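Local coordinates for OmpT protein (Vibrio cholerae serotype O1, PDB 6EHD) that probably acts as a diffusion porin, a beta-barrel channel that lets ions and small solutes cross the outer membrane, at residues K22-K27 against A314-I319. The protein carries 1 engineered substitution. Residues are numbered along the deposited sequence; the frame is centred on the assembly and turned at random.
Sequences KFLEDK and ANNFGI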
loop_
_atom_site.group_PDB
_atom_site.type_symbol
_atom_site.label_atom_id
_atom_site.label_comp_id
_atom_site.label_asym_id
_atom_site.label_seq_id
_atom_site.Cartn_x
_atom_site.Cartn_y
_atom_site.Cartn_z
ATOM N N LYS A 22 -9.534 4.238 16.918
ATOM C CA LYS A 22 -9.233 2.791 16.809
ATOM C C LYS A 22 -9.371 2.070 18.176
ATOM O O LYS A 22 -8.862 2.600 19.215
ATOM C CB LYS A 22 -7.878 2.578 16.208
ATOM C CG LYS A 22 -7.841 2.931 14.715
ATOM C CD LYS A 22 -6.448 2.792 14.101
ATOM C CE LYS A 22 -6.067 1.363 13.847
ATOM N NZ LYS A 22 -4.778 1.360 13.130
ATOM N N PHE A 23 -10.079 0.923 18.176
ATOM C CA PHE A 23 -10.319 0.131 19.413
ATOM C C PHE A 23 -9.709 -1.252 19.200
ATOM O O PHE A 23 -10.308 -2.103 18.534
ATOM C CB PHE A 23 -11.798 -0.003 19.712
ATOM C CG PHE A 23 -12.571 1.324 19.779
ATOM C CD1 PHE A 23 -12.902 2.015 18.603
ATOM C CD2 PHE A 23 -13.025 1.836 21.011
ATOM C CE1 PHE A 23 -13.609 3.239 18.641
ATOM C CE2 PHE A 23 -13.706 3.056 21.080
ATOM C CZ PHE A 23 -14.015 3.774 19.898
ATOM N N LEU A 24 -8.487 -1.428 19.650
ATOM C CA LEU A 24 -7.737 -2.679 19.414
ATOM C C LEU A 24 -7.885 -3.612 20.653
ATOM O O LEU A 24 -7.800 -3.136 21.766
ATOM C CB LEU A 24 -6.284 -2.416 19.107
ATOM C CG LEU A 24 -5.910 -1.530 17.900
ATOM C CD1 LEU A 24 -4.394 -1.464 17.749
ATOM C CD2 LEU A 24 -6.633 -2.061 16.657
ATOM N N GLU A 25 -8.170 -4.894 20.443
ATOM C CA GLU A 25 -8.216 -5.908 21.568
ATOM C C GLU A 25 -7.200 -5.613 22.677
ATOM O O GLU A 25 -5.984 -5.535 22.390
ATOM C CB GLU A 25 -7.912 -7.328 21.061
ATOM C CG GLU A 25 -8.309 -8.449 22.038
ATOM C CD GLU A 25 -9.819 -8.624 22.222
ATOM O OE1 GLU A 25 -10.433 -8.073 23.159
ATOM O OE2 GLU A 25 -10.433 -9.323 21.445
ATOM N N ASP A 26 -7.703 -5.426 23.916
ATOM C CA ASP A 26 -6.885 -5.250 25.142
ATOM C C ASP A 26 -6.167 -3.904 25.205
ATOM O O ASP A 26 -5.076 -3.819 25.796
ATOM C CB ASP A 26 -5.837 -6.382 25.329
ATOM C CG ASP A 26 -6.452 -7.719 25.630
ATOM O OD1 ASP A 26 -7.603 -7.774 26.106
ATOM O OD2 ASP A 26 -5.763 -8.730 25.398
ATOM N N LYS A 27 -6.765 -2.859 24.619
ATOM C CA LYS A 27 -6.147 -1.518 24.647
ATOM C C LYS A 27 -7.199 -0.454 24.808
ATOM O O LYS A 27 -8.363 -0.682 24.483
ATOM C CB LYS A 27 -5.298 -1.288 23.401
ATOM C CG LYS A 27 -3.924 -1.941 23.479
ATOM C CD LYS A 27 -3.336 -2.229 22.113
ATOM C CE LYS A 27 -2.268 -3.311 22.197
ATOM N NZ LYS A 27 -1.767 -3.661 20.840
ATOM N N ALA A 314 -8.187 -11.874 18.226
ATOM C CA ALA A 314 -8.348 -10.426 18.565
ATOM C C ALA A 314 -9.566 -9.779 17.824
ATOM O O ALA A 314 -9.643 -9.926 16.553
ATOM C CB ALA A 314 -7.085 -9.704 18.252
ATOM N N ASN A 315 -10.429 -9.041 18.568
ATOM C CA ASN A 315 -11.609 -8.297 18.061
ATOM C C ASN A 315 -11.210 -6.826 18.027
ATOM O O ASN A 315 -10.560 -6.311 18.995
ATOM C CB ASN A 315 -12.817 -8.504 18.926
ATOM C CG ASN A 315 -13.290 -9.918 18.913
ATOM O OD1 ASN A 315 -13.700 -10.467 17.886
ATOM N ND2 ASN A 315 -13.239 -10.556 20.105
ATOM N N ASN A 316 -11.417 -6.193 16.865
ATOM C CA ASN A 316 -10.904 -4.789 16.634
ATOM C C ASN A 316 -11.964 -3.978 15.951
ATOM O O ASN A 316 -12.744 -4.517 15.131
ATOM C CB ASN A 316 -9.618 -4.802 15.747
ATOM C CG ASN A 316 -8.514 -5.712 16.291
ATOM O OD1 ASN A 316 -7.783 -5.348 17.212
ATOM N ND2 ASN A 316 -8.435 -6.970 15.739
ATOM N N PHE A 317 -12.048 -2.655 16.255
ATOM C CA PHE A 317 -13.006 -1.785 15.602
ATOM C C PHE A 317 -12.340 -0.422 15.282
ATOM O O PHE A 317 -11.458 0.056 16.005
ATOM C CB PHE A 317 -14.241 -1.473 16.483
ATOM C CG PHE A 317 -14.913 -2.684 16.998
ATOM C CD1 PHE A 317 -14.390 -3.375 18.131
ATOM C CD2 PHE A 317 -16.036 -3.157 16.364
ATOM C CE1 PHE A 317 -14.986 -4.538 18.589
ATOM C CE2 PHE A 317 -16.673 -4.313 16.865
ATOM C CZ PHE A 317 -16.120 -4.992 17.946
ATOM N N GLY A 318 -12.785 0.161 14.173
ATOM C CA GLY A 318 -12.390 1.522 13.757
ATOM C C GLY A 318 -13.511 2.329 13.245
ATOM O O GLY A 318 -14.424 1.798 12.622
ATOM N N ILE A 319 -13.559 3.653 13.554
ATOM C CA ILE A 319 -14.528 4.506 12.954
ATOM C C ILE A 319 -13.746 5.782 12.468
ATOM O O ILE A 319 -12.788 6.232 13.090
ATOM C CB ILE A 319 -15.670 4.925 13.942
ATOM C CG1 ILE A 319 -15.059 5.596 15.167
ATOM C CG2 ILE A 319 -16.498 3.685 14.386
ATOM C CD1 ILE A 319 -16.098 6.169 16.167
#
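The ring of Phe23 turns its edge to the opposite strand: the carbonyl O of Phe317 lies in the ring plane, 3.6 Å from Phe23 CD1, and Ile319 CG1 sits near that plane beside CE1. Phe317 likewise meets the contact by its edge, with Phe23 O near its plane, while its ring also meets that of Tyr287. The two phenylalanines thus share one face of the sheet without stacking; CB and CD1 of Phe23 lie beside CB of Phe317.

Their backbones form an antiparallel hydrogen-bonded pair, Phe23 N to Phe317 O at 2.7 Å and Phe317 N to Phe23 O at 2.9 Å. Around the type II turn from Leu24 to Lys27, side chains add to the backbone pairing. Asn316 OD1, 3.5 Å from Leu24 CD2, accepts the N-H of Glu25 at 3.3 Å, the donor standing 42° above the carbonyl plane; the ND2 of Asn316 is hydrogen-bonded to Gly288 O, which helps to fix the amide flip. With CG anti to the backbone N (chi1 -164°), which sets it beside Ala314 CA, and a bend at chi2, the Glu25 chain brings OE2 to Asn315 N. OE2 receives that N-H at 2.9 Å from above the carboxylate plane, and Asn315 ND2, more weakly, at 3.3 Å. The two side chains lie side by side, carboxylate and amide planes 74° apart, while Asn315 OD1 pairs with Tyr287 OH. Ala314 CB packs against Glu25 CB at 3.8 Å.

This is the seam characteristic of a closed porin barrel, where an early strand meets the last one. Strand 314-324 is flanked by 9-24 and 281-291, and strand 30-47 continues the wall beyond 9-24; Phe103, from a loop, and a bound C8E detergent both touch Leu24 and Asn316.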